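Local coordinates for glutamate receptor kainate-like protein (Pleurobrachia bachei, PDB 4ZDM) that binds glycine in the ligand-binding domain of a ctenophore ionotropic glutamate receptor, probably to open the receptor's ion channel, at residues A94-A99 with S146-L151; S108-D113 with G237-G242; G172-G177 with P193-A198; I189-G194 with Q213-A218. All blocks are in the same frame, centred on the assembly; numbering follows the deposited sequence.

Contact 1: A94-A99 with S146-L151; sequences ALSNNA and SRNPEL. With NA (sodium ion), chain E; GLY (glycine), chain B.
Asn98 and Asn148 reach each other through different first torsions. Asn148 has CG anti to the backbone N (chi1 170°). Asn98 has CG between its backbone N and carbonyl carbon (chi1 64°). The two side chains slide past one another in opposite directions, and their amide planes come within 14° of each other. Asn98 ND2 donates to Asn148 OD1 at 2.9 Å. The N-H points almost straight at the oxygen and meets a lone pair in the carbonyl plane. Leu151 CD1 packs beside the same nitrogen, 3.6 Å from Asn98 ND2. Ser96 CB lies 3.2 Å from Asn148 CG, close against the amide.

The other end of that amide is also held, since Asn148 ND2 and Ser96 OG both bond to Glu191. Asn98 OD1 caps the N terminus of helix 99-102 at Arg101 N.

Both segments grip the bound glycine. Ala94 O accepts from the glycine N at 2.7 Å. Ser96 N donates to the glycine OXT at 2.9 Å, and Asn148 N donates to the glycine O at 2.9 Å. The Arg147 guanidinium lays one face over the glycine CA. Glu150 OE2 binds a sodium ion at 2.3 Å, which Asp145 and a water also bind.

The contact joins strand 94-96 and the residues after it to the start of helix 148-155 across the ligand. Strand 205-221 lies beside both, with Phe215 touching Ser96 and Asn148.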
loop_
_atom_site.group_PDB
_atom_site.type_symbol
_atom_site.label_atom_id
_atom_site.label_comp_id
_atom_site.label_asym_id
_atom_site.label_seq_id
_atom_site.Cartn_x
_atom_site.Cartn_y
_atom_site.Cartn_z
ATOM N N ALA A 94 4.464 -3.372 -19.538
ATOM C CA ALA A 94 3.884 -2.897 -20.779
ATOM C C ALA A 94 2.537 -3.560 -20.882
ATOM O O ALA A 94 2.353 -4.697 -21.359
ATOM C CB ALA A 94 4.801 -3.235 -21.968
ATOM N N LEU A 95 1.554 -2.853 -20.320
ATOM C CA LEU A 95 0.209 -3.412 -20.195
ATOM C C LEU A 95 -0.608 -3.067 -21.414
ATOM O O LEU A 95 -0.802 -1.887 -21.759
ATOM C CB LEU A 95 -0.490 -2.894 -18.937
ATOM C CG LEU A 95 -1.729 -3.661 -18.519
ATOM C CD1 LEU A 95 -1.403 -5.064 -18.023
ATOM C CD2 LEU A 95 -2.524 -2.892 -17.471
ATOM N N SER A 96 -1.074 -4.092 -22.119
ATOM C CA SER A 96 -1.792 -3.880 -23.344
ATOM C C SER A 96 -3.188 -3.347 -23.088
ATOM O O SER A 96 -3.981 -3.895 -22.302
ATOM C CB SER A 96 -1.873 -5.190 -24.114
ATOM O OG SER A 96 -0.551 -5.683 -24.213
ATOM N N ASN A 97 -3.522 -2.273 -23.825
ATOM C CA ASN A 97 -4.807 -1.617 -23.737
ATOM C C ASN A 97 -5.758 -2.327 -24.666
ATOM O O ASN A 97 -5.595 -2.310 -25.883
ATOM C CB ASN A 97 -4.617 -0.144 -24.107
ATOM C CG ASN A 97 -5.857 0.665 -24.020
ATOM O OD1 ASN A 97 -6.971 0.136 -24.055
ATOM N ND2 ASN A 97 -5.666 1.992 -23.867
ATOM N N ASN A 98 -6.723 -3.015 -24.082
ATOM C CA ASN A 98 -7.791 -3.646 -24.857
ATOM C C ASN A 98 -9.111 -3.253 -24.236
ATOM O O ASN A 98 -9.196 -2.741 -23.094
ATOM C CB ASN A 98 -7.621 -5.170 -24.982
ATOM C CG ASN A 98 -7.714 -5.903 -23.675
ATOM O OD1 ASN A 98 -8.625 -5.693 -22.892
ATOM N ND2 ASN A 98 -6.797 -6.819 -23.465
ATOM N N ALA A 99 -10.194 -3.456 -24.994
ATOM C CA ALA A 99 -11.482 -2.948 -24.583
ATOM C C ALA A 99 -12.016 -3.645 -23.356
ATOM O O ALA A 99 -12.680 -3.002 -22.528
ATOM C CB ALA A 99 -12.494 -3.086 -25.747
ATOM N N SER A 146 -4.613 -15.583 -19.644
ATOM C CA SER A 146 -4.752 -14.324 -18.886
ATOM C C SER A 146 -3.738 -13.281 -19.325
ATOM O O SER A 146 -3.326 -12.430 -18.541
ATOM C CB SER A 146 -4.656 -14.568 -17.380
ATOM O OG SER A 146 -5.766 -15.364 -16.933
ATOM N N ARG A 147 -3.413 -13.270 -20.607
ATOM C CA ARG A 147 -2.552 -12.271 -21.207
ATOM C C ARG A 147 -3.313 -11.681 -22.404
ATOM O O ARG A 147 -4.270 -12.260 -22.874
ATOM C CB ARG A 147 -1.216 -12.915 -21.620
ATOM C CG ARG A 147 -0.155 -11.984 -22.057
ATOM C CD ARG A 147 1.042 -12.765 -22.570
ATOM N NE ARG A 147 2.053 -12.009 -23.286
ATOM C CZ ARG A 147 3.065 -11.396 -22.722
ATOM N NH1 ARG A 147 3.158 -11.307 -21.396
ATOM N NH2 ARG A 147 3.959 -10.804 -23.507
ATOM N N ASN A 148 -2.928 -10.488 -22.856
ATOM C CA ASN A 148 -3.701 -9.773 -23.870
ATOM C C ASN A 148 -3.972 -10.491 -25.197
ATOM O O ASN A 148 -5.088 -10.390 -25.700
ATOM C CB ASN A 148 -2.989 -8.452 -24.124
ATOM C CG ASN A 148 -3.538 -7.691 -25.326
ATOM O OD1 ASN A 148 -4.655 -7.177 -25.317
ATOM N ND2 ASN A 148 -2.708 -7.592 -26.374
ATOM N N PRO A 149 -3.016 -11.234 -25.785
ATOM C CA PRO A 149 -3.393 -11.887 -27.047
ATOM C C PRO A 149 -4.623 -12.792 -26.946
ATOM O O PRO A 149 -5.477 -12.660 -27.811
ATOM C CB PRO A 149 -2.121 -12.674 -27.435
ATOM C CG PRO A 149 -1.018 -11.841 -26.778
ATOM C CD PRO A 149 -1.594 -11.456 -25.469
ATOM N N GLU A 150 -4.726 -13.639 -25.912
ATOM C CA GLU A 150 -5.881 -14.510 -25.734
ATOM C C GLU A 150 -7.118 -13.627 -25.604
ATOM O O GLU A 150 -8.124 -13.914 -26.248
ATOM C CB GLU A 150 -5.720 -15.384 -24.503
ATOM C CG GLU A 150 -6.906 -16.313 -24.239
ATOM C CD GLU A 150 -6.896 -16.920 -22.838
ATOM O OE1 GLU A 150 -6.712 -16.194 -21.827
ATOM O OE2 GLU A 150 -7.086 -18.152 -22.764
ATOM N N LEU A 151 -7.028 -12.579 -24.780
ATOM C CA LEU A 151 -8.173 -11.720 -24.460
ATOM C C LEU A 151 -8.631 -11.060 -25.754
ATOM O O LEU A 151 -9.826 -10.973 -26.010
ATOM C CB LEU A 151 -7.832 -10.650 -23.408
ATOM C CG LEU A 151 -7.733 -10.846 -21.891
ATOM C CD1 LEU A 151 -7.711 -9.432 -21.169
ATOM C CD2 LEU A 151 -8.866 -11.679 -21.361
HETATM NA NA NA E . -6.988 -19.633 -20.960
HETATM N N GLY B . 1.781 -7.180 -22.330
HETATM C CA GLY B . 0.945 -8.352 -21.961
HETATM C C GLY B . -0.386 -8.008 -21.391
HETATM O O GLY B . -1.232 -8.885 -21.157
HETATM O OXT GLY B . -0.675 -6.803 -21.120
HETATM O O HOH W 1 -9.378 -20.596 -21.575
#

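Contact 2: S108-D113 with G237-G242; sequences SLSMMD and GIREQG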
loop_
_atom_site.group_PDB
_atom_site.type_symbol
_atom_site.label_atom_id
_atom_site.label_comp_id
_atom_site.label_asym_id
_atom_site.label_seq_id
_atom_site.Cartn_x
_atom_site.Cartn_y
_atom_site.Cartn_z
ATOM N N SER A 108 -2.771 4.730 -19.005
ATOM C CA SER A 108 -2.017 5.954 -19.264
ATOM C C SER A 108 -1.866 6.187 -20.734
ATOM O O SER A 108 -2.099 5.318 -21.565
ATOM C CB SER A 108 -0.624 5.890 -18.619
ATOM O OG SER A 108 0.270 5.014 -19.309
ATOM N N LEU A 109 -1.408 7.396 -21.048
ATOM C CA LEU A 109 -0.822 7.653 -22.347
ATOM C C LEU A 109 0.229 6.578 -22.601
ATOM O O LEU A 109 0.977 6.192 -21.696
ATOM C CB LEU A 109 -0.253 9.079 -22.376
ATOM C CG LEU A 109 0.303 9.612 -23.663
ATOM C CD1 LEU A 109 -0.080 11.135 -23.796
ATOM C CD2 LEU A 109 1.781 9.424 -23.636
ATOM N N SER A 110 0.288 6.057 -23.832
ATOM C CA SER A 110 1.057 4.864 -24.076
ATOM C C SER A 110 2.527 5.083 -24.220
ATOM O O SER A 110 2.973 6.168 -24.653
ATOM C CB SER A 110 0.497 4.167 -25.289
ATOM O OG SER A 110 0.613 4.997 -26.443
ATOM N N MET A 111 3.308 4.060 -23.867
ATOM C CA MET A 111 4.758 4.094 -24.058
ATOM C C MET A 111 5.159 3.700 -25.491
ATOM O O MET A 111 6.200 4.125 -25.979
ATOM C CB MET A 111 5.464 3.206 -23.002
ATOM C CG MET A 111 5.066 1.766 -22.989
ATOM S SD MET A 111 5.987 0.865 -21.705
ATOM C CE MET A 111 4.607 1.010 -20.577
ATOM N N MET A 112 4.357 2.898 -26.172
ATOM C CA MET A 112 4.631 2.472 -27.524
ATOM C C MET A 112 3.465 1.671 -28.043
ATOM O O MET A 112 2.545 1.325 -27.291
ATOM C CB MET A 112 5.903 1.658 -27.605
ATOM C CG MET A 112 5.803 0.361 -26.928
ATOM S SD MET A 112 7.415 -0.542 -26.819
ATOM C CE MET A 112 8.403 0.558 -25.976
ATOM N N ASP A 113 3.444 1.443 -29.349
ATOM C CA ASP A 113 2.430 0.609 -29.998
ATOM C C ASP A 113 2.952 -0.800 -30.209
ATOM O O ASP A 113 4.098 -1.015 -30.597
ATOM C CB ASP A 113 2.014 1.209 -31.337
ATOM C CG ASP A 113 1.366 2.561 -31.215
ATOM O OD1 ASP A 113 0.824 2.922 -30.136
ATOM O OD2 ASP A 113 1.362 3.276 -32.248
ATOM N N GLY A 237 6.218 13.337 -22.492
ATOM C CA GLY A 237 7.488 14.007 -22.691
ATOM C C GLY A 237 8.577 13.064 -23.120
ATOM O O GLY A 237 9.328 13.328 -24.088
ATOM N N ILE A 238 8.726 11.937 -22.435
ATOM C CA ILE A 238 9.768 10.987 -22.809
ATOM C C ILE A 238 9.417 10.258 -24.112
ATOM O O ILE A 238 10.313 9.859 -24.844
ATOM C CB ILE A 238 10.093 9.983 -21.700
ATOM C CG1 ILE A 238 8.890 9.234 -21.111
ATOM C CG2 ILE A 238 10.850 10.718 -20.587
ATOM C CD1 ILE A 238 9.262 7.997 -20.325
ATOM N N ARG A 239 8.150 10.110 -24.462
ATOM C CA ARG A 239 7.809 9.517 -25.738
ATOM C C ARG A 239 8.162 10.449 -26.875
ATOM O O ARG A 239 8.848 10.052 -27.831
ATOM C CB ARG A 239 6.300 9.162 -25.763
ATOM C CG ARG A 239 5.901 8.342 -26.997
ATOM C CD ARG A 239 4.448 7.917 -26.998
ATOM N NE ARG A 239 3.549 9.014 -27.268
ATOM C CZ ARG A 239 2.237 8.957 -27.159
ATOM N NH1 ARG A 239 1.655 7.899 -26.641
ATOM N NH2 ARG A 239 1.485 9.948 -27.572
ATOM N N GLU A 240 7.709 11.692 -26.780
ATOM C CA GLU A 240 7.918 12.679 -27.862
ATOM C C GLU A 240 9.404 12.969 -28.049
ATOM O O GLU A 240 9.835 13.195 -29.169
ATOM C CB GLU A 240 7.172 13.973 -27.564
ATOM C CG GLU A 240 7.192 15.019 -28.698
ATOM C CD GLU A 240 8.432 15.884 -28.732
ATOM O OE1 GLU A 240 8.728 16.397 -29.845
ATOM O OE2 GLU A 240 9.083 16.095 -27.697
ATOM N N GLN A 241 10.181 12.978 -26.972
ATOM C CA GLN A 241 11.629 13.202 -27.070
ATOM C C GLN A 241 12.428 12.058 -27.620
ATOM O O GLN A 241 13.602 12.201 -27.921
ATOM C CB GLN A 241 12.190 13.539 -25.687
ATOM C CG GLN A 241 11.752 14.887 -25.224
ATOM C CD GLN A 241 12.017 15.116 -23.737
ATOM O OE1 GLN A 241 12.418 14.200 -23.001
ATOM N NE2 GLN A 241 11.782 16.344 -23.290
ATOM N N GLY A 242 11.812 10.882 -27.732
ATOM C CA GLY A 242 12.529 9.709 -28.203
ATOM C C GLY A 242 13.227 8.897 -27.126
ATOM O O GLY A 242 13.969 7.951 -27.439
HETATM O O HOH W 2 -1.335 7.369 -25.913
#
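Arg239, near the C-terminal end of helix 228-240, leans onto Leu109 and Ser110. These two residues lie on the run that leads into strand 112-121, so the contact joins that run to the helix. Arg239 CB points toward the 108-113 segment. The first two torsions are both anti (chi1 -171°) and keep the chain extended as far as CD. It then bends at the third torsion (chi3 73°). Arg239 CD comes within 3.3 Å of Ser110 O, and Arg239 NE passes 4.1 Å from Leu109 CD2. At CZ the guanidinium begins, and Leu109 CD2 lies over one of its faces, 3.4 Å above the plane and offset toward the rim.

NH1 is the tip that does the polar work. Arg239 NH1 donates to Ser110 O at 2.9 Å. The bond is bent, with an N-H...O angle of 144°, and the donor is tilted from the carbonyl plane. Ser110 OG stands 3.1 Å from Arg239 NH1 and is hydrogen-bonded to Glu216. A water in the guanidinium plane accepts from Arg239 NH1 at 3.1 Å. The same water accepts from Ser110 N at 2.9 Å.

Beyond the arginine, Gly242 has positive phi and forms a Schellman motif. Helix 243-254 starts directly after it.

The contact therefore mixes a charged group with main-chain polar atoms and one apolar lid. Leu109 covers a flat face of the cation, while Ser110 O and the water take up NH1. Asp113 brings an opposite charge nearby, but its carboxylate does not touch the guanidinium. Any attraction between the two would act only at longer range.

Contact 3: G172-G177 with P193-A198; sequences GSYGEG and PGINYA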
loop_
_atom_site.group_PDB
_atom_site.type_symbol
_atom_site.label_atom_id
_atom_site.label_comp_id
_atom_site.label_asym_id
_atom_site.label_seq_id
_atom_site.Cartn_x
_atom_site.Cartn_y
_atom_site.Cartn_z
ATOM N N GLY A 172 1.019 -21.427 -19.492
ATOM C CA GLY A 172 0.917 -20.709 -18.241
ATOM C C GLY A 172 1.735 -19.432 -18.161
ATOM O O GLY A 172 1.531 -18.616 -17.272
ATOM N N SER A 173 2.680 -19.264 -19.080
ATOM C CA SER A 173 3.542 -18.094 -19.069
ATOM C C SER A 173 4.087 -17.831 -20.466
ATOM O O SER A 173 4.125 -18.723 -21.303
ATOM C CB SER A 173 4.699 -18.273 -18.097
ATOM O OG SER A 173 5.582 -19.276 -18.550
ATOM N N TYR A 174 4.512 -16.595 -20.683
ATOM C CA TYR A 174 5.190 -16.180 -21.897
ATOM C C TYR A 174 6.406 -17.047 -22.168
ATOM O O TYR A 174 6.602 -17.537 -23.283
ATOM C CB TYR A 174 5.575 -14.718 -21.741
ATOM C CG TYR A 174 6.296 -14.055 -22.841
ATOM C CD1 TYR A 174 5.636 -13.729 -24.015
ATOM C CD2 TYR A 174 7.563 -13.571 -22.667
ATOM C CE1 TYR A 174 6.275 -13.004 -24.994
ATOM C CE2 TYR A 174 8.183 -12.828 -23.636
ATOM C CZ TYR A 174 7.517 -12.545 -24.790
ATOM O OH TYR A 174 8.100 -11.741 -25.771
ATOM N N GLY A 175 7.213 -17.258 -21.120
ATOM C CA GLY A 175 8.391 -18.106 -21.258
ATOM C C GLY A 175 8.078 -19.504 -21.737
ATOM O O GLY A 175 8.812 -20.082 -22.549
ATOM N N GLU A 176 7.002 -20.074 -21.223
ATOM C CA GLU A 176 6.598 -21.393 -21.641
ATOM C C GLU A 176 6.173 -21.408 -23.101
ATOM O O GLU A 176 6.497 -22.334 -23.844
ATOM C CB GLU A 176 5.480 -21.934 -20.757
ATOM C CG GLU A 176 5.190 -23.358 -21.111
ATOM C CD GLU A 176 4.124 -23.980 -20.246
ATOM O OE1 GLU A 176 3.731 -23.343 -19.253
ATOM O OE2 GLU A 176 3.709 -25.126 -20.562
ATOM N N GLY A 177 5.466 -20.377 -23.555
ATOM C CA GLY A 177 5.106 -20.323 -24.966
ATOM C C GLY A 177 6.328 -20.280 -25.870
ATOM O O GLY A 177 6.390 -20.936 -26.907
ATOM N N PRO A 193 6.476 -5.457 -30.026
ATOM C CA PRO A 193 7.846 -5.842 -30.396
ATOM C C PRO A 193 8.510 -6.812 -29.461
ATOM O O PRO A 193 9.572 -7.353 -29.790
ATOM C CB PRO A 193 8.589 -4.490 -30.368
ATOM C CG PRO A 193 7.896 -3.725 -29.357
ATOM C CD PRO A 193 6.422 -4.090 -29.475
ATOM N N GLY A 194 7.935 -7.026 -28.298
ATOM C CA GLY A 194 8.643 -7.808 -27.288
ATOM C C GLY A 194 9.088 -9.176 -27.762
ATOM O O GLY A 194 10.192 -9.626 -27.399
ATOM N N ILE A 195 8.246 -9.891 -28.497
ATOM C CA ILE A 195 8.633 -11.218 -28.943
ATOM C C ILE A 195 9.791 -11.179 -29.953
ATOM O O ILE A 195 10.492 -12.181 -30.096
ATOM C CB ILE A 195 7.414 -12.001 -29.467
ATOM C CG1 ILE A 195 7.752 -13.478 -29.572
ATOM C CG2 ILE A 195 6.956 -11.480 -30.807
ATOM C CD1 ILE A 195 6.569 -14.308 -29.840
ATOM N N ASN A 196 10.013 -10.053 -30.612
ATOM C CA ASN A 196 11.164 -9.931 -31.484
ATOM C C ASN A 196 12.416 -9.740 -30.659
ATOM O O ASN A 196 13.481 -10.243 -31.038
ATOM C CB ASN A 196 10.988 -8.777 -32.457
ATOM C CG ASN A 196 9.890 -9.009 -33.481
ATOM O OD1 ASN A 196 9.256 -8.042 -33.951
ATOM N ND2 ASN A 196 9.634 -10.244 -33.824
ATOM N N TYR A 197 12.335 -9.058 -29.512
ATOM C CA TYR A 197 13.454 -9.008 -28.597
ATOM C C TYR A 197 13.742 -10.422 -28.060
ATOM O O TYR A 197 14.887 -10.868 -27.986
ATOM C CB TYR A 197 13.161 -8.038 -27.436
ATOM C CG TYR A 197 14.143 -8.128 -26.294
ATOM C CD1 TYR A 197 13.961 -9.061 -25.295
ATOM C CD2 TYR A 197 15.260 -7.283 -26.220
ATOM C CE1 TYR A 197 14.859 -9.189 -24.256
ATOM C CE2 TYR A 197 16.174 -7.400 -25.161
ATOM C CZ TYR A 197 15.951 -8.365 -24.198
ATOM O OH TYR A 197 16.852 -8.477 -23.147
ATOM N N ALA A 198 12.702 -11.126 -27.654
ATOM C CA ALA A 198 12.840 -12.432 -26.986
ATOM C C ALA A 198 13.491 -13.452 -27.908
ATOM O O ALA A 198 14.142 -14.389 -27.401
ATOM C CB ALA A 198 11.479 -12.947 -26.509
#
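Tyr174 and Ile195 mark the closest backbone approach, with CA atoms 9.3 Å apart, so a long side chain must span the gap. Tyr174 sits in the first turn of helix 174-182. Ser173 is its N-cap, and Ser173 OG accepts from Glu176 N at 3.1 Å. The other segment opens with Pro193, which follows a cis peptide bond. Pro193 O accepts from both Asn196 N and Tyr197 N of the short helix.

Tyr174 carries the contact. Its CG is anti to the backbone N (chi1 179°), which sends the ring out toward the short helix. The hydroxyl end does the touching. Tyr174 OH lies 3.3 Å from Ile195 CA and 3.8 Å from Ile195 CB. Ala198 CB approaches the ring obliquely and stands 3.7 Å from Tyr174 OH. Gly194 has no side chain beside the hydroxyl, and Tyr174 OH comes 3.4 Å from Gly194 O.

Strand 186-192 connects the two helices along the chain. From it, Phe188 packs on both Tyr174 and Ile195, and Asp190 also touches the tyrosine. Leu178 of helix 174-182 meets Ile195 and Ala198. Helix 194-198 also meets helix 243-254 through Tyr197 and Tyr248.

Contact 4: I189-G194 with Q213-A218; sequences IDEIPG and QPFELA. With GLY (glycine), chain B; SO4 (sulfate ion), chain C.
Glu191 belongs to the glycine-binding pocket, and Phe215 and Leu217 of strand 205-221 pack against its side chain. Its CG is anti to the carbonyl carbon (chi1 -56°), and the chain is extended beyond that point. This carries the carboxylate past the phenylalanine to the ligand. Glu191 OE1 accepts from the N of the bound glycine at 2.8 Å. A carboxylate facing an amino group in this way is likely to favour the charged ammonium form of the ligand. Its other oxygen is taken up by side chains of the 94-99 and 146-151 segments, which limits rotation of the carboxylate.

The Phe215 side chain crosses the glutamate at about a right angle, with the ring and carboxylate planes 40° apart. Phe215 CZ lies 3.6 Å from Glu191 CG, which approaches the ring obliquely. Glu191 CB lies at the ring edge, in plane, 3.9 Å from Phe215 CZ. Leu217 adds CD2, 3.9 Å from Glu191 OE1. The other branch, Leu217 CD1, is 4.4 Å from Pro193 CD.

At the strand's corner, Gln213 binds a sulfate, probably from the crystallisation liquor. Gln213 N donates to the sulfate O3 at 2.8 Å, and Gln213 NE2 to its O2.

Strand 112-121 pairs antiparallel with both 186-192 and 205-221, through Gly115 and Gly117 to the first and Gly114 to the second. Helix 148-155 places Pro149 on Glu191 and Leu152 on Phe215.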
loop_
_atom_site.group_PDB
_atom_site.type_symbol
_atom_site.label_atom_id
_atom_site.label_comp_id
_atom_site.label_asym_id
_atom_site.label_seq_id
_atom_site.Cartn_x
_atom_site.Cartn_y
_atom_site.Cartn_z
ATOM N N ILE A 189 1.453 -17.284 -30.645
ATOM C CA ILE A 189 0.848 -16.017 -31.017
ATOM C C ILE A 189 0.946 -15.074 -29.807
ATOM O O ILE A 189 0.273 -15.308 -28.800
ATOM C CB ILE A 189 -0.607 -16.160 -31.481
ATOM C CG1 ILE A 189 -0.711 -17.103 -32.683
ATOM C CG2 ILE A 189 -1.146 -14.781 -31.804
ATOM C CD1 ILE A 189 -2.145 -17.543 -32.983
ATOM N N ASP A 190 1.795 -14.065 -29.917
ATOM C CA ASP A 190 1.981 -13.124 -28.810
ATOM C C ASP A 190 2.378 -11.764 -29.364
ATOM O O ASP A 190 2.015 -11.427 -30.473
ATOM C CB ASP A 190 2.960 -13.702 -27.793
ATOM C CG ASP A 190 2.760 -13.126 -26.390
ATOM O OD1 ASP A 190 3.312 -12.069 -26.080
ATOM O OD2 ASP A 190 2.043 -13.759 -25.598
ATOM N N GLU A 191 3.026 -10.944 -28.549
ATOM C CA GLU A 191 3.097 -9.510 -28.810
ATOM C C GLU A 191 4.417 -9.044 -29.357
ATOM O O GLU A 191 5.478 -9.292 -28.786
ATOM C CB GLU A 191 2.825 -8.704 -27.526
ATOM C CG GLU A 191 1.471 -9.058 -26.879
ATOM C CD GLU A 191 1.132 -8.189 -25.662
ATOM O OE1 GLU A 191 2.070 -7.569 -25.093
ATOM O OE2 GLU A 191 -0.085 -8.136 -25.327
ATOM N N ILE A 192 4.346 -8.271 -30.433
ATOM C CA ILE A 192 5.474 -7.509 -30.907
ATOM C C ILE A 192 5.365 -6.155 -30.216
ATOM O O ILE A 192 4.270 -5.754 -29.862
ATOM C CB ILE A 192 5.463 -7.364 -32.434
ATOM C CG1 ILE A 192 4.196 -6.634 -32.856
ATOM C CG2 ILE A 192 5.536 -8.748 -33.127
ATOM C CD1 ILE A 192 4.352 -5.756 -34.011
ATOM N N PRO A 193 6.476 -5.457 -30.026
ATOM C CA PRO A 193 7.846 -5.842 -30.396
ATOM C C PRO A 193 8.510 -6.812 -29.461
ATOM O O PRO A 193 9.572 -7.353 -29.790
ATOM C CB PRO A 193 8.589 -4.490 -30.368
ATOM C CG PRO A 193 7.896 -3.725 -29.357
ATOM C CD PRO A 193 6.422 -4.090 -29.475
ATOM N N GLY A 194 7.935 -7.026 -28.298
ATOM C CA GLY A 194 8.643 -7.808 -27.288
ATOM C C GLY A 194 9.088 -9.176 -27.762
ATOM O O GLY A 194 10.192 -9.626 -27.399
ATOM N N GLN A 213 -3.869 -6.892 -35.421
ATOM C CA GLN A 213 -4.564 -6.474 -34.218
ATOM C C GLN A 213 -3.673 -5.599 -33.302
ATOM O O GLN A 213 -3.304 -5.981 -32.174
ATOM C CB GLN A 213 -5.111 -7.663 -33.451
ATOM C CG GLN A 213 -6.221 -8.403 -34.253
ATOM C CD GLN A 213 -7.390 -7.520 -34.447
ATOM O OE1 GLN A 213 -7.900 -6.975 -33.479
ATOM N NE2 GLN A 213 -7.801 -7.316 -35.697
ATOM N N PRO A 214 -3.359 -4.396 -33.769
ATOM C CA PRO A 214 -2.516 -3.521 -32.953
ATOM C C PRO A 214 -3.184 -3.058 -31.681
ATOM O O PRO A 214 -4.441 -3.019 -31.534
ATOM C CB PRO A 214 -2.228 -2.342 -33.886
ATOM C CG PRO A 214 -3.082 -2.467 -34.966
ATOM C CD PRO A 214 -3.672 -3.813 -35.069
ATOM N N PHE A 215 -2.347 -2.657 -30.716
ATOM C CA PHE A 215 -2.822 -2.146 -29.442
ATOM C C PHE A 215 -1.732 -1.260 -28.854
ATOM O O PHE A 215 -0.566 -1.457 -29.147
ATOM C CB PHE A 215 -3.129 -3.288 -28.425
ATOM C CG PHE A 215 -2.077 -4.347 -28.402
ATOM C CD1 PHE A 215 -2.160 -5.421 -29.284
ATOM C CD2 PHE A 215 -0.989 -4.281 -27.562
ATOM C CE1 PHE A 215 -1.156 -6.373 -29.336
ATOM C CE2 PHE A 215 -0.016 -5.226 -27.621
ATOM C CZ PHE A 215 -0.099 -6.275 -28.485
ATOM N N GLU A 216 -2.135 -0.329 -28.014
ATOM C CA GLU A 216 -1.201 0.457 -27.214
ATOM C C GLU A 216 -0.695 -0.346 -26.033
ATOM O O GLU A 216 -1.453 -1.140 -25.485
ATOM C CB GLU A 216 -1.864 1.725 -26.735
ATOM C CG GLU A 216 -2.152 2.727 -27.847
ATOM C CD GLU A 216 -2.627 4.034 -27.299
ATOM O OE1 GLU A 216 -1.892 5.052 -27.436
ATOM O OE2 GLU A 216 -3.725 4.118 -26.664
ATOM N N LEU A 217 0.534 -0.089 -25.622
ATOM C CA LEU A 217 1.170 -0.614 -24.421
ATOM C C LEU A 217 1.325 0.554 -23.480
ATOM O O LEU A 217 1.934 1.563 -23.866
ATOM C CB LEU A 217 2.531 -1.234 -24.746
ATOM C CG LEU A 217 2.419 -2.495 -25.609
ATOM C CD1 LEU A 217 3.752 -2.781 -26.282
ATOM C CD2 LEU A 217 2.038 -3.661 -24.762
ATOM N N ALA A 218 0.813 0.451 -22.263
ATOM C CA ALA A 218 0.730 1.591 -21.355
ATOM C C ALA A 218 0.817 1.146 -19.925
ATOM O O ALA A 218 0.916 -0.051 -19.637
ATOM C CB ALA A 218 -0.585 2.342 -21.643
HETATM N N GLY B . 1.781 -7.180 -22.330
HETATM C CA GLY B . 0.945 -8.352 -21.961
HETATM C C GLY B . -0.386 -8.008 -21.391
HETATM O O GLY B . -1.232 -8.885 -21.157
HETATM O OXT GLY B . -0.675 -6.803 -21.120
HETATM S S SO4 C . -5.961 -7.137 -38.687
HETATM O O1 SO4 C . -5.106 -7.524 -39.824
HETATM O O2 SO4 C . -6.528 -8.368 -38.099
HETATM O O3 SO4 C . -5.153 -6.238 -37.828
HETATM O O4 SO4 C . -7.095 -6.326 -39.115
#

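How the contacts relate
Contacts 1, 3 and 4 are buried, whereas contact 2 is only partly so. Contacts 1 and 4 share the glycine and meet through Glu191, which joins their polar networks. Contact 1 is joined by one amide-amide bond and by backbone bonds to the ligand, while contact 4 crosses its segments by apolar touches around a carboxylate. Contact 3 lies next to the pocket: Tyr174 packs on Arg147 of contact 1 and Asp190 of contact 4. Contacts 3 and 4 share Pro193 and Gly194. Contact 2 lies nearer the surface and relies on a cation and a water. It still reaches strand 205-221, where Met111 N bonds Leu217 O.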